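Local coordinates for galactan 1,3-beta-galactosidase (Phanerochaete chrysosporium, PDB 7BYS), which probably removes galactose units from the ends of beta-1,3-galactan chains, using a family 43 hydrolase domain joined to a calcium-holding carbohydrate-binding module, at residues A[368-373]-A[410-415]; A[379-384]-A[393-398]; A[343-348]-A[403-408]. One frame throughout, in Å; residues are numbered along the deposited sequence.

All three contacts lie in the C-terminal carbohydrate-binding module, a beta sandwich. Contacts 1 and 3 join neighbours within one five-stranded sheet: strand 405-410 pairs with strand 339-349 in contact 3, and its last residue and the loop beyond it meet strand 367-373 in contact 1. Contact 2 instead crosses the sandwich, from strand 379-383, next to 367-373 at the edge of that sheet, to strand 392-402 of the other. Contact 1 is mostly buried and polar, with side chains standing in for backbone partners. Contact 3 is a backbone ladder with exposed polar residues on one face and buried ones on the other. Contact 2, partly buried, is almost wholly apolar, without hydrogen bonds.

Contact 1: A[368-373]-A[410-415]. With NAG (2-acetamido-2-deoxy-beta-D-glucopyranose), chain E.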
ATOM      1  N   ASN A 368      -3.298 -15.074  14.282  1.00 12.29           N
ATOM      2  CA  ASN A 368      -1.859 -15.205  14.085  1.00 12.79           C
ATOM      3  C   ASN A 368      -1.505 -16.675  14.145  1.00 11.32           C
ATOM      4  O   ASN A 368      -2.315 -17.516  14.532  1.00 11.88           O
ATOM      5  CB  ASN A 368      -1.076 -14.437  15.141  1.00 16.93           C
ATOM      6  CG  ASN A 368      -1.751 -14.487  16.439  1.00 18.76           C
ATOM      7  OD1 ASN A 368      -1.784 -15.534  17.080  1.00 20.03           O
ATOM      8  ND2 ASN A 368      -2.343 -13.370  16.841  1.00 23.53           N
ATOM      9  N   VAL A 369      -0.275 -16.975  13.744  1.00 10.71           N
ATOM     10  CA  VAL A 369       0.205 -18.349  13.685  1.00 11.24           C
ATOM     11  C   VAL A 369       1.645 -18.369  14.180  1.00 13.12           C
ATOM     12  O   VAL A 369       2.445 -17.495  13.834  1.00 11.87           O
ATOM     13  CB  VAL A 369       0.049 -18.953  12.268  1.00 11.36           C
ATOM     14  CG1 VAL A 369       0.955 -18.250  11.251  1.00 10.62           C
ATOM     15  CG2 VAL A 369       0.300 -20.479  12.300  1.00 11.36           C
ATOM     16  N   THR A 370       1.966 -19.350  15.020  1.00 10.74           N
ATOM     17  CA  THR A 370       3.353 -19.565  15.413  1.00 10.19           C
ATOM     18  C   THR A 370       4.077 -20.355  14.327  1.00 11.20           C
ATOM     19  O   THR A 370       3.514 -21.271  13.717  1.00 12.02           O
ATOM     20  CB  THR A 370       3.425 -20.357  16.721  1.00 11.66           C
ATOM     21  OG1 THR A 370       2.803 -21.631  16.530  1.00 13.83           O
ATOM     22  CG2 THR A 370       2.742 -19.608  17.857  1.00 15.35           C
ATOM     23  N   VAL A 371       5.340 -19.998  14.096  1.00 11.04           N
ATOM     24  CA  VAL A 371       6.172 -20.619  13.071  1.00 12.99           C
ATOM     25  C   VAL A 371       7.507 -20.991  13.711  1.00 14.46           C
ATOM     26  O   VAL A 371       8.199 -20.126  14.266  1.00 13.71           O
ATOM     27  CB  VAL A 371       6.394 -19.692  11.859  1.00 12.94           C
ATOM     28  CG1 VAL A 371       7.211 -20.395  10.791  1.00 14.03           C
ATOM     29  CG2 VAL A 371       5.059 -19.217  11.278  1.00 13.46           C
ATOM     30  N   SER A 372       7.868 -22.268  13.628  1.00 11.16           N
ATOM     31  CA  SER A 372       9.102 -22.782  14.206  1.00 12.87           C
ATOM     32  C   SER A 372       9.850 -23.556  13.133  1.00 13.33           C
ATOM     33  O   SER A 372       9.271 -24.422  12.468  1.00 14.68           O
ATOM     34  CB  SER A 372       8.759 -23.711  15.370  1.00 12.03           C
ATOM     35  OG  SER A 372       9.853 -24.549  15.703  1.00 16.31           O
ATOM     36  N   VAL A 373      11.129 -23.250  12.959  1.00 13.47           N
ATOM     37  CA  VAL A 373      11.953 -23.899  11.945  1.00 14.04           C
ATOM     38  C   VAL A 373      12.874 -24.893  12.635  1.00 13.61           C
ATOM     39  O   VAL A 373      13.634 -24.516  13.533  1.00 15.94           O
ATOM     40  CB  VAL A 373      12.777 -22.875  11.146  1.00 15.97           C
ATOM     41  CG1 VAL A 373      13.609 -23.584  10.082  1.00 19.52           C
ATOM     42  CG2 VAL A 373      11.859 -21.834  10.511  1.00 19.82           C
ATOM     43  N   PHE A 410       3.767 -25.184  12.151  1.00 12.47           N
ATOM     44  CA  PHE A 410       2.791 -24.113  12.323  1.00 12.15           C
ATOM     45  C   PHE A 410       1.784 -24.486  13.402  1.00 10.97           C
ATOM     46  O   PHE A 410       1.261 -25.607  13.409  1.00 12.56           O
ATOM     47  CB  PHE A 410       2.046 -23.860  11.010  1.00 11.61           C
ATOM     48  CG  PHE A 410       2.938 -23.436   9.891  1.00 11.09           C
ATOM     49  CD1 PHE A 410       3.207 -22.089   9.690  1.00 11.42           C
ATOM     50  CD2 PHE A 410       3.504 -24.371   9.035  1.00 11.40           C
ATOM     51  CE1 PHE A 410       4.040 -21.680   8.656  1.00 13.67           C
ATOM     52  CE2 PHE A 410       4.334 -23.966   8.007  1.00 14.19           C
ATOM     53  CZ  PHE A 410       4.602 -22.618   7.818  1.00 13.09           C
ATOM     54  N   GLY A 411       1.522 -23.543  14.305  1.00 11.01           N
ATOM     55  CA  GLY A 411       0.439 -23.655  15.255  1.00 10.84           C
ATOM     56  C   GLY A 411       0.794 -24.246  16.599  1.00 11.52           C
ATOM     57  O   GLY A 411      -0.100 -24.377  17.442  1.00 14.32           O
ATOM     58  N   SER A 412       2.053 -24.615  16.829  1.00 12.54           N
ATOM     59  CA  SER A 412       2.433 -25.123  18.139  1.00 14.28           C
ATOM     60  C   SER A 412       2.379 -24.015  19.178  1.00 16.23           C
ATOM     61  O   SER A 412       2.652 -22.846  18.891  1.00 17.26           O
ATOM     62  CB  SER A 412       3.830 -25.742  18.087  0.47 13.73           C
ATOM     63  OG  SER A 412       4.834 -24.768  17.869  0.47 13.88           O
ATOM     64  N   GLY A 413       1.995 -24.395  20.396  1.00 18.31           N
ATOM     65  CA  GLY A 413       2.102 -23.506  21.538  1.00 18.50           C
ATOM     66  C   GLY A 413       1.300 -22.230  21.449  1.00 22.93           C
ATOM     67  O   GLY A 413       1.753 -21.191  21.938  1.00 30.28           O
ATOM     68  N   GLN A 414       0.130 -22.266  20.827  1.00 20.05           N
ATOM     69  CA  GLN A 414      -0.769 -21.121  20.860  1.00 17.47           C
ATOM     70  C   GLN A 414      -2.148 -21.578  21.304  1.00 15.62           C
ATOM     71  O   GLN A 414      -2.660 -22.596  20.826  1.00 18.24           O
ATOM     72  CB  GLN A 414      -0.811 -20.357  19.525  1.00 19.41           C
ATOM     73  CG  GLN A 414      -1.296 -21.155  18.344  1.00 15.47           C
ATOM     74  CD  GLN A 414      -1.261 -20.348  17.041  1.00 15.24           C
ATOM     75  OE1 GLN A 414      -0.415 -20.577  16.175  1.00 14.89           O
ATOM     76  NE2 GLN A 414      -2.188 -19.398  16.905  1.00 18.04           N
ATOM     77  N   SER A 415      -2.728 -20.826  22.242  1.00 17.43           N
ATOM     78  CA  SER A 415      -4.043 -21.133  22.782  1.00 22.25           C
ATOM     79  C   SER A 415      -5.153 -20.825  21.789  1.00 24.36           C
ATOM     80  O   SER A 415      -6.177 -21.519  21.766  1.00 24.50           O
ATOM     81  CB  SER A 415      -4.256 -20.318  24.060  1.00 26.18           C
ATOM     82  OG  SER A 415      -5.359 -20.812  24.794  1.00 41.54           O
TER
HETATM   83  C1  NAG E 502      -3.108 -13.319  18.051  1.00 28.00           C
HETATM   84  C2  NAG E 502      -3.020 -11.989  18.785  1.00 25.29           C
HETATM   85  C3  NAG E 502      -4.004 -11.917  19.900  1.00 34.72           C
HETATM   86  C4  NAG E 502      -5.406 -12.195  19.434  1.00 35.59           C
HETATM   87  C5  NAG E 502      -5.496 -13.537  18.716  1.00 31.43           C
HETATM   88  C6  NAG E 502      -6.872 -13.696  18.143  1.00 31.92           C
HETATM   89  C7  NAG E 502      -0.784 -10.740  18.873  1.00 34.98           C
HETATM   90  C8  NAG E 502       0.644 -10.588  19.410  1.00 29.73           C
HETATM   91  N2  NAG E 502      -1.625 -11.850  19.316  1.00 29.70           N
HETATM   92  O3  NAG E 502      -3.950 -10.582  20.472  1.00 42.43           O
HETATM   93  O4  NAG E 502      -6.301 -12.233  20.548  1.00 39.38           O
HETATM   94  O5  NAG E 502      -4.520 -13.613  17.623  1.00 26.82           O
HETATM   95  O6  NAG E 502      -6.978 -14.966  17.553  1.00 34.64           O
HETATM   96  O7  NAG E 502      -1.209  -9.951  18.096  1.00 41.02           O
HETATM   97  O   HOH W   1       4.595 -23.666  15.453  1.00 13.80           O
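The side-chain amide of Q414 lies along strand 368-373 and serves one backbone acceptor and one backbone donor, as a further strand would. CG sits in the crowded position between backbone N and carbonyl carbon (chi1 61°), and the extended chain beyond it carries the amide to the strand. NE2 donates almost straight (173°) to N368 O at 3.0 Å, with that oxygen in the amide plane of Q414; OE1 accepts from T370 N at 2.9 Å, the donor standing above the amide plane. NE2 also makes a weak bond to N416 O. An alanine in place of this glutamine would remove both amide bonds to the strand and would probably loosen the loop against N368 and T370.

T370 supplies the next grip. Its OG1, also in the crowded position, donates to a lone pair of S412 O at 2.7 Å and receives a weak second bond from G411 N. The main bond of G411 N goes to T370 O at 3.1 Å, on a lone pair. A water accepts from S412 N and donates weakly to T370 O, bridging loop and strand. With phi 93° at G411, a CB would jam against the carbonyl O of F410.

V371 and F410 form an antiparallel non-hydrogen-bonded pair and lie side by side, V371 CG2 3.7 Å from F410 CE1. V369 CG2 meets the ring edge near its plane. N368 ND2 is the N-glycosylation point, bonded to C1 of the NAG, while OD1 is hydrogen-bonded to N416.

Strand 367-373 is thus held between strands 405-410 and 379-383: V369 and V371 bond through their backbones to V381 and V379, F410 bonds to V341 on strand 339-349, and V371 reaches across to L399 of the opposing sheet.

Contact 2: A[379-384]-A[393-398]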
ATOM      1  N   VAL A 379       8.285 -17.835  16.138  1.00 15.92           N
ATOM      2  CA  VAL A 379       7.907 -16.444  15.934  1.00 15.60           C
ATOM      3  C   VAL A 379       6.421 -16.421  15.612  1.00 17.51           C
ATOM      4  O   VAL A 379       5.868 -17.396  15.094  1.00 15.46           O
ATOM      5  CB  VAL A 379       8.722 -15.737  14.827  1.00 14.45           C
ATOM      6  CG1 VAL A 379      10.202 -15.673  15.198  1.00 19.71           C
ATOM      7  CG2 VAL A 379       8.521 -16.425  13.506  1.00 15.46           C
ATOM      8  N   LEU A 380       5.767 -15.312  15.934  1.00 14.54           N
ATOM      9  CA  LEU A 380       4.333 -15.175  15.714  1.00 13.19           C
ATOM     10  C   LEU A 380       4.089 -14.296  14.497  1.00 15.88           C
ATOM     11  O   LEU A 380       4.612 -13.179  14.417  1.00 21.85           O
ATOM     12  CB  LEU A 380       3.676 -14.563  16.950  1.00 16.63           C
ATOM     13  CG  LEU A 380       2.154 -14.651  17.005  1.00 22.12           C
ATOM     14  CD1 LEU A 380       1.691 -16.104  17.071  1.00 24.48           C
ATOM     15  CD2 LEU A 380       1.653 -13.889  18.203  1.00 24.83           C
ATOM     16  N   VAL A 381       3.316 -14.806  13.541  1.00 13.58           N
ATOM     17  CA  VAL A 381       3.044 -14.103  12.290  1.00 11.43           C
ATOM     18  C   VAL A 381       1.584 -13.660  12.274  1.00 11.31           C
ATOM     19  O   VAL A 381       0.678 -14.482  12.446  1.00 12.44           O
ATOM     20  CB  VAL A 381       3.371 -14.978  11.068  1.00 11.99           C
ATOM     21  CG1 VAL A 381       3.089 -14.208   9.792  1.00 14.42           C
ATOM     22  CG2 VAL A 381       4.835 -15.416  11.095  1.00 16.10           C
ATOM     23  N   ASP A 382       1.359 -12.365  12.050  1.00 11.54           N
ATOM     24  CA  ASP A 382       0.007 -11.824  11.996  1.00 11.66           C
ATOM     25  C   ASP A 382      -0.691 -12.274  10.721  1.00 13.31           C
ATOM     26  O   ASP A 382      -0.108 -12.249   9.632  1.00 14.02           O
ATOM     27  CB  ASP A 382       0.066 -10.299  11.953  1.00 12.04           C
ATOM     28  CG  ASP A 382       0.549  -9.689  13.248  1.00 23.05           C
ATOM     29  OD1 ASP A 382       0.209 -10.223  14.325  1.00 25.01           O
ATOM     30  OD2 ASP A 382       1.259  -8.659  13.174  1.00 26.11           O
ATOM     31  N   GLN A 383      -1.966 -12.645  10.857  1.00 10.83           N
ATOM     32  CA  GLN A 383      -2.799 -13.107   9.747  1.00 10.87           C
ATOM     33  C   GLN A 383      -4.035 -12.220   9.661  1.00  9.91           C
ATOM     34  O   GLN A 383      -5.044 -12.459  10.353  1.00 10.38           O
ATOM     35  CB  GLN A 383      -3.164 -14.581   9.918  1.00  9.86           C
ATOM     36  CG  GLN A 383      -1.938 -15.471   9.870  1.00  9.65           C
ATOM     37  CD  GLN A 383      -2.263 -16.921  10.156  1.00  9.97           C
ATOM     38  OE1 GLN A 383      -2.844 -17.240  11.190  1.00 12.13           O
ATOM     39  NE2 GLN A 383      -1.926 -17.799   9.225  1.00 11.32           N
ATOM     40  N   PRO A 384      -4.007 -11.190   8.813  1.00  9.32           N
ATOM     41  CA  PRO A 384      -5.178 -10.320   8.666  1.00 10.81           C
ATOM     42  C   PRO A 384      -6.414 -11.108   8.257  1.00 10.58           C
ATOM     43  O   PRO A 384      -6.333 -12.201   7.680  1.00 10.63           O
ATOM     44  CB  PRO A 384      -4.762  -9.348   7.549  1.00 13.14           C
ATOM     45  CG  PRO A 384      -3.257  -9.347   7.571  1.00 12.22           C
ATOM     46  CD  PRO A 384      -2.859 -10.751   7.996  1.00 10.75           C
ATOM     47  N   ILE A 393      -5.197 -15.007   1.071  1.00  8.59           N
ATOM     48  CA  ILE A 393      -4.148 -14.032   0.815  1.00  8.53           C
ATOM     49  C   ILE A 393      -2.861 -14.557   1.435  1.00 10.25           C
ATOM     50  O   ILE A 393      -2.859 -15.592   2.094  1.00  9.67           O
ATOM     51  CB  ILE A 393      -4.498 -12.620   1.328  1.00 10.91           C
ATOM     52  CG1 ILE A 393      -4.664 -12.621   2.850  1.00 10.70           C
ATOM     53  CG2 ILE A 393      -5.747 -12.058   0.609  1.00 10.30           C
ATOM     54  CD1 ILE A 393      -4.789 -11.229   3.479  1.00 13.45           C
ATOM     55  N   SER A 394      -1.759 -13.841   1.231  1.00  7.73           N
ATOM     56  CA  SER A 394      -0.484 -14.284   1.781  1.00  7.82           C
ATOM     57  C   SER A 394       0.178 -13.187   2.598  1.00  8.75           C
ATOM     58  O   SER A 394       0.025 -11.998   2.309  1.00 10.51           O
ATOM     59  CB  SER A 394       0.466 -14.787   0.684  1.00 10.85           C
ATOM     60  OG  SER A 394       0.904 -13.701  -0.123  1.00 12.85           O
ATOM     61  N   VAL A 395       0.932 -13.612   3.611  1.00  9.13           N
ATOM     62  CA  VAL A 395       1.791 -12.710   4.375  1.00  9.17           C
ATOM     63  C   VAL A 395       3.184 -13.314   4.473  1.00  8.92           C
ATOM     64  O   VAL A 395       3.321 -14.547   4.504  1.00  9.91           O
ATOM     65  CB  VAL A 395       1.232 -12.409   5.778  1.00  9.19           C
ATOM     66  CG1 VAL A 395      -0.060 -11.610   5.697  1.00 11.33           C
ATOM     67  CG2 VAL A 395       1.040 -13.698   6.582  1.00 10.75           C
ATOM     68  N   PRO A 396       4.226 -12.499   4.561  1.00  9.83           N
ATOM     69  CA  PRO A 396       5.594 -13.026   4.508  1.00  9.61           C
ATOM     70  C   PRO A 396       6.246 -13.136   5.872  1.00  9.46           C
ATOM     71  O   PRO A 396       5.946 -12.369   6.802  1.00 11.57           O
ATOM     72  CB  PRO A 396       6.321 -11.968   3.678  1.00 10.12           C
ATOM     73  CG  PRO A 396       5.662 -10.686   4.119  1.00 10.16           C
ATOM     74  CD  PRO A 396       4.195 -11.041   4.320  1.00  9.15           C
ATOM     75  N   VAL A 397       7.168 -14.089   5.980  1.00 10.41           N
ATOM     76  CA  VAL A 397       8.030 -14.232   7.149  1.00 11.61           C
ATOM     77  C   VAL A 397       9.416 -14.647   6.672  1.00  9.45           C
ATOM     78  O   VAL A 397       9.549 -15.468   5.758  1.00 11.91           O
ATOM     79  CB  VAL A 397       7.431 -15.200   8.199  1.00 13.22           C
ATOM     80  CG1 VAL A 397       7.306 -16.616   7.646  1.00 13.28           C
ATOM     81  CG2 VAL A 397       8.264 -15.184   9.480  1.00 15.33           C
ATOM     82  N   LYS A 398      10.449 -14.046   7.264  1.00 12.31           N
ATOM     83  CA  LYS A 398      11.832 -14.327   6.897  1.00 12.53           C
ATOM     84  C   LYS A 398      12.377 -15.405   7.828  1.00 13.46           C
ATOM     85  O   LYS A 398      12.448 -15.199   9.043  1.00 16.54           O
ATOM     86  CB  LYS A 398      12.679 -13.061   6.997  1.00 15.44           C
ATOM     87  CG  LYS A 398      13.948 -13.122   6.149  1.00 24.41           C
ATOM     88  CD  LYS A 398      14.571 -11.736   5.976  1.00 27.69           C
ATOM     89  CE  LYS A 398      14.867 -11.109   7.326  1.00 36.92           C
ATOM     90  NZ  LYS A 398      14.340  -9.716   7.422  1.00 40.36           N
TER
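V381 holds CG1 anti to its backbone N (chi1 -179°) and CG2 beside it, so that the two methyls spread along the strand and each meets a different valine of strand 393-398. V395 (chi1 -67°) places CG1 beside its backbone N and CG2 in the crowded position between N and the carbonyl carbon. V397 has CG1 in that crowded position, which sets CG2 anti to the backbone N and aims it at strand 379-383.

V381 CG1 meets V395 CG2 at 3.8 Å as the two side chains slide past each other in opposite directions. V381 CG2 reaches V397 CG2, also at 3.8 Å, the pair crossing obliquely. V397 CG2 is shared: V379 CG2 lies 4.2 Å from it at the more exposed end. V395 is wedged further along. V395 CG2 lies 3.6 Å from D382 O, and V395 CG1 meets the ring of P384 tip to tip, 3.7 Å from P384 CD. P384 CB and I393 CD1 close the row more loosely.

The strands run nearly antiparallel (158°), their axes approaching to 7.9 Å, and belong to the two facing sheets of the sandwich. The end with P384 and I393 is covered by Y240 of helix 237-240, and D382 turns its carboxylate to a salt bridge with R261, so this part of the module borders the hydrolase domain.

Backbone hydrogen bonding of both strands is directed within their own sheets, V381 to V369 and V395 to L357. What joins the two segments is therefore methyl and ring packing, with the D382 carbonyl as the one polar atom touched and no directional bonds, so the fit of these two strands probably depends on shape and the burial of apolar surface.

Contact 3: A[343-348]-A[403-408]; sequences INNVQS and SGENSI
Backbone hydrogen bonds tie the two strands at both ends. I343 and I408 form an antiparallel hydrogen-bonded pair, with I343 N to I408 O at 2.8 Å and the return bond, I408 N to I343 O, at 2.9 Å. At the far end S348 N donates to G404 O and G404 N to S348 O. Between these pairs the strand 343-348 carries one residue more than its partner, a beta bulge at N344 and N345, where N345 has a positive phi (56°). V346 N resumes the ladder beyond it, bonded to a lone pair of N406 O at 2.9 Å.

One side chain joins the ladder. N406 ND2 donates to V346 O at 3.0 Å, nearly along the C=O axis and with the oxygen in its amide plane; N406 N adds a weak bond to the same oxygen. N406 OD1 accepts from N402 N and N374 ND2, so this buried amide is satisfied at both ends.

On the exposed side, E405 and N345 pack without a hydrogen bond between them. E405, bent at chi2 (-76°), crosses N345 obliquely, its carboxylate turned 65° from the amide and CD 3.6 Å from N345 OD1. On the buried face, V346 CG2 meets I408 CD1 at 4.2 Å, the side chains crossing at about a right angle.

Strand 339-349 lies between 405-410 and 313-316, where N344 ND2 bonds to Q313. The inner residues face the second sheet of the sandwich: I343 and I408 pack on I424, V346 on V426 and Y307, and S348 and N406 on L401.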
ATOM      1  N   ILE A 343       5.508 -28.914   7.786  1.00 12.30           N
ATOM      2  CA  ILE A 343       5.912 -29.122   6.406  1.00 13.09           C
ATOM      3  C   ILE A 343       7.359 -29.580   6.420  1.00 13.43           C
ATOM      4  O   ILE A 343       8.243 -28.872   6.915  1.00 13.83           O
ATOM      5  CB  ILE A 343       5.716 -27.848   5.572  1.00 14.38           C
ATOM      6  CG1 ILE A 343       4.218 -27.505   5.550  1.00 16.47           C
ATOM      7  CG2 ILE A 343       6.242 -28.051   4.161  1.00 15.26           C
ATOM      8  CD1 ILE A 343       3.867 -26.299   4.727  1.00 21.09           C
ATOM      9  N   ASN A 344       7.587 -30.786   5.925  1.00 17.89           N
ATOM     10  CA  ASN A 344       8.901 -31.399   5.938  1.00 16.67           C
ATOM     11  C   ASN A 344       9.523 -31.330   4.551  1.00 18.77           C
ATOM     12  O   ASN A 344       8.864 -31.017   3.555  1.00 16.78           O
ATOM     13  CB  ASN A 344       8.795 -32.857   6.404  1.00 20.55           C
ATOM     14  CG  ASN A 344       8.546 -32.967   7.892  1.00 17.26           C
ATOM     15  OD1 ASN A 344       9.371 -32.557   8.701  1.00 21.50           O
ATOM     16  ND2 ASN A 344       7.398 -33.531   8.263  1.00 23.21           N
ATOM     17  N   ASN A 345      10.823 -31.625   4.508  1.00 20.09           N
ATOM     18  CA  ASN A 345      11.586 -31.652   3.261  1.00 19.67           C
ATOM     19  C   ASN A 345      11.498 -30.326   2.512  1.00 18.65           C
ATOM     20  O   ASN A 345      11.359 -30.286   1.287  1.00 20.00           O
ATOM     21  CB  ASN A 345      11.198 -32.840   2.383  1.00 24.45           C
ATOM     22  CG  ASN A 345      11.513 -34.158   3.048  1.00 28.27           C
ATOM     23  OD1 ASN A 345      12.631 -34.372   3.515  1.00 29.37           O
ATOM     24  ND2 ASN A 345      10.520 -35.028   3.141  1.00 29.35           N
ATOM     25  N   VAL A 346      11.553 -29.233   3.265  1.00 15.96           N
ATOM     26  CA  VAL A 346      11.696 -27.907   2.677  1.00 15.49           C
ATOM     27  C   VAL A 346      13.166 -27.736   2.303  1.00 17.79           C
ATOM     28  O   VAL A 346      14.020 -27.546   3.173  1.00 17.74           O
ATOM     29  CB  VAL A 346      11.228 -26.819   3.645  1.00 14.16           C
ATOM     30  CG1 VAL A 346      11.379 -25.437   3.012  1.00 18.04           C
ATOM     31  CG2 VAL A 346       9.780 -27.069   4.040  1.00 17.71           C
ATOM     32  N   GLN A 347      13.456 -27.809   1.005  1.00 18.64           N
ATOM     33  CA  GLN A 347      14.827 -27.746   0.520  1.00 24.09           C
ATOM     34  C   GLN A 347      15.367 -26.324   0.622  1.00 28.79           C
ATOM     35  O   GLN A 347      14.646 -25.349   0.386  1.00 23.05           O
ATOM     36  CB  GLN A 347      14.867 -28.209  -0.939  1.00 26.87           C
ATOM     37  CG  GLN A 347      16.256 -28.267  -1.582  1.00 37.25           C
ATOM     38  CD  GLN A 347      16.796 -26.900  -2.001  1.00 44.81           C
ATOM     39  OE1 GLN A 347      16.035 -25.988  -2.341  1.00 47.74           O
ATOM     40  NE2 GLN A 347      18.119 -26.755  -1.974  1.00 43.07           N
ATOM     41  N   SER A 348      16.652 -26.207   0.955  1.00 19.46           N
ATOM     42  CA  SER A 348      17.295 -24.904   0.954  1.00 26.93           C
ATOM     43  C   SER A 348      18.778 -25.041   0.650  1.00 27.78           C
ATOM     44  O   SER A 348      19.376 -26.104   0.827  1.00 24.71           O
ATOM     45  CB  SER A 348      17.111 -24.177   2.287  1.00 22.83           C
ATOM     46  OG  SER A 348      17.564 -22.839   2.178  1.00 23.28           O
ATOM     47  N   SER A 403      21.149 -25.695   4.821  1.00 23.99           N
ATOM     48  CA  SER A 403      21.355 -26.399   3.565  1.00 23.48           C
ATOM     49  C   SER A 403      20.817 -27.819   3.680  1.00 24.41           C
ATOM     50  O   SER A 403      21.027 -28.502   4.688  1.00 31.49           O
ATOM     51  CB  SER A 403      22.840 -26.425   3.205  0.61 28.63           C
ATOM     52  OG  SER A 403      23.013 -26.778   1.843  0.61 29.30           O
ATOM     53  N   GLY A 404      20.105 -28.258   2.650  1.00 27.17           N
ATOM     54  CA  GLY A 404      19.464 -29.553   2.696  1.00 27.85           C
ATOM     55  C   GLY A 404      17.994 -29.449   3.045  1.00 26.50           C
ATOM     56  O   GLY A 404      17.308 -28.519   2.609  1.00 26.54           O
ATOM     57  N   GLU A 405      17.501 -30.394   3.836  1.00 23.41           N
ATOM     58  CA  GLU A 405      16.085 -30.457   4.156  1.00 24.40           C
ATOM     59  C   GLU A 405      15.803 -29.750   5.473  1.00 23.09           C
ATOM     60  O   GLU A 405      16.620 -29.757   6.396  1.00 21.32           O
ATOM     61  CB  GLU A 405      15.609 -31.908   4.225  1.00 27.22           C
ATOM     62  CG  GLU A 405      15.983 -32.742   3.002  1.00 33.71           C
ATOM     63  CD  GLU A 405      15.125 -32.446   1.777  1.00 34.86           C
ATOM     64  OE1 GLU A 405      14.467 -31.384   1.729  1.00 35.62           O
ATOM     65  OE2 GLU A 405      15.105 -33.286   0.853  1.00 39.76           O
ATOM     66  N   ASN A 406      14.631 -29.128   5.541  1.00 16.89           N
ATOM     67  CA  ASN A 406      14.205 -28.384   6.711  1.00 17.61           C
ATOM     68  C   ASN A 406      12.758 -28.735   7.004  1.00 14.50           C
ATOM     69  O   ASN A 406      12.022 -29.188   6.127  1.00 17.03           O
ATOM     70  CB  ASN A 406      14.267 -26.876   6.455  1.00 14.15           C
ATOM     71  CG  ASN A 406      15.679 -26.380   6.253  1.00 19.45           C
ATOM     72  OD1 ASN A 406      16.331 -25.954   7.200  1.00 18.45           O
ATOM     73  ND2 ASN A 406      16.154 -26.426   5.012  1.00 16.23           N
ATOM     74  N   SER A 407      12.361 -28.513   8.255  1.00 15.92           N
ATOM     75  CA  SER A 407      10.969 -28.637   8.669  1.00 14.58           C
ATOM     76  C   SER A 407      10.479 -27.299   9.203  1.00 16.27           C
ATOM     77  O   SER A 407      11.226 -26.566   9.859  1.00 18.85           O
ATOM     78  CB  SER A 407      10.824 -29.692   9.777  0.66 18.26           C
ATOM     79  OG  SER A 407      11.152 -29.150  11.052  0.66 15.98           O
ATOM     80  N   ILE A 408       9.222 -26.973   8.911  1.00 12.72           N
ATOM     81  CA  ILE A 408       8.589 -25.766   9.433  1.00 13.14           C
ATOM     82  C   ILE A 408       7.273 -26.175  10.076  1.00 14.37           C
ATOM     83  O   ILE A 408       6.422 -26.778   9.415  1.00 13.36           O
ATOM     84  CB  ILE A 408       8.345 -24.710   8.342  1.00 14.66           C
ATOM     85  CG1 ILE A 408       9.628 -24.433   7.549  1.00 15.95           C
ATOM     86  CG2 ILE A 408       7.819 -23.432   8.970  1.00 17.08           C
ATOM     87  CD1 ILE A 408       9.399 -23.573   6.301  1.00 17.34           C
TER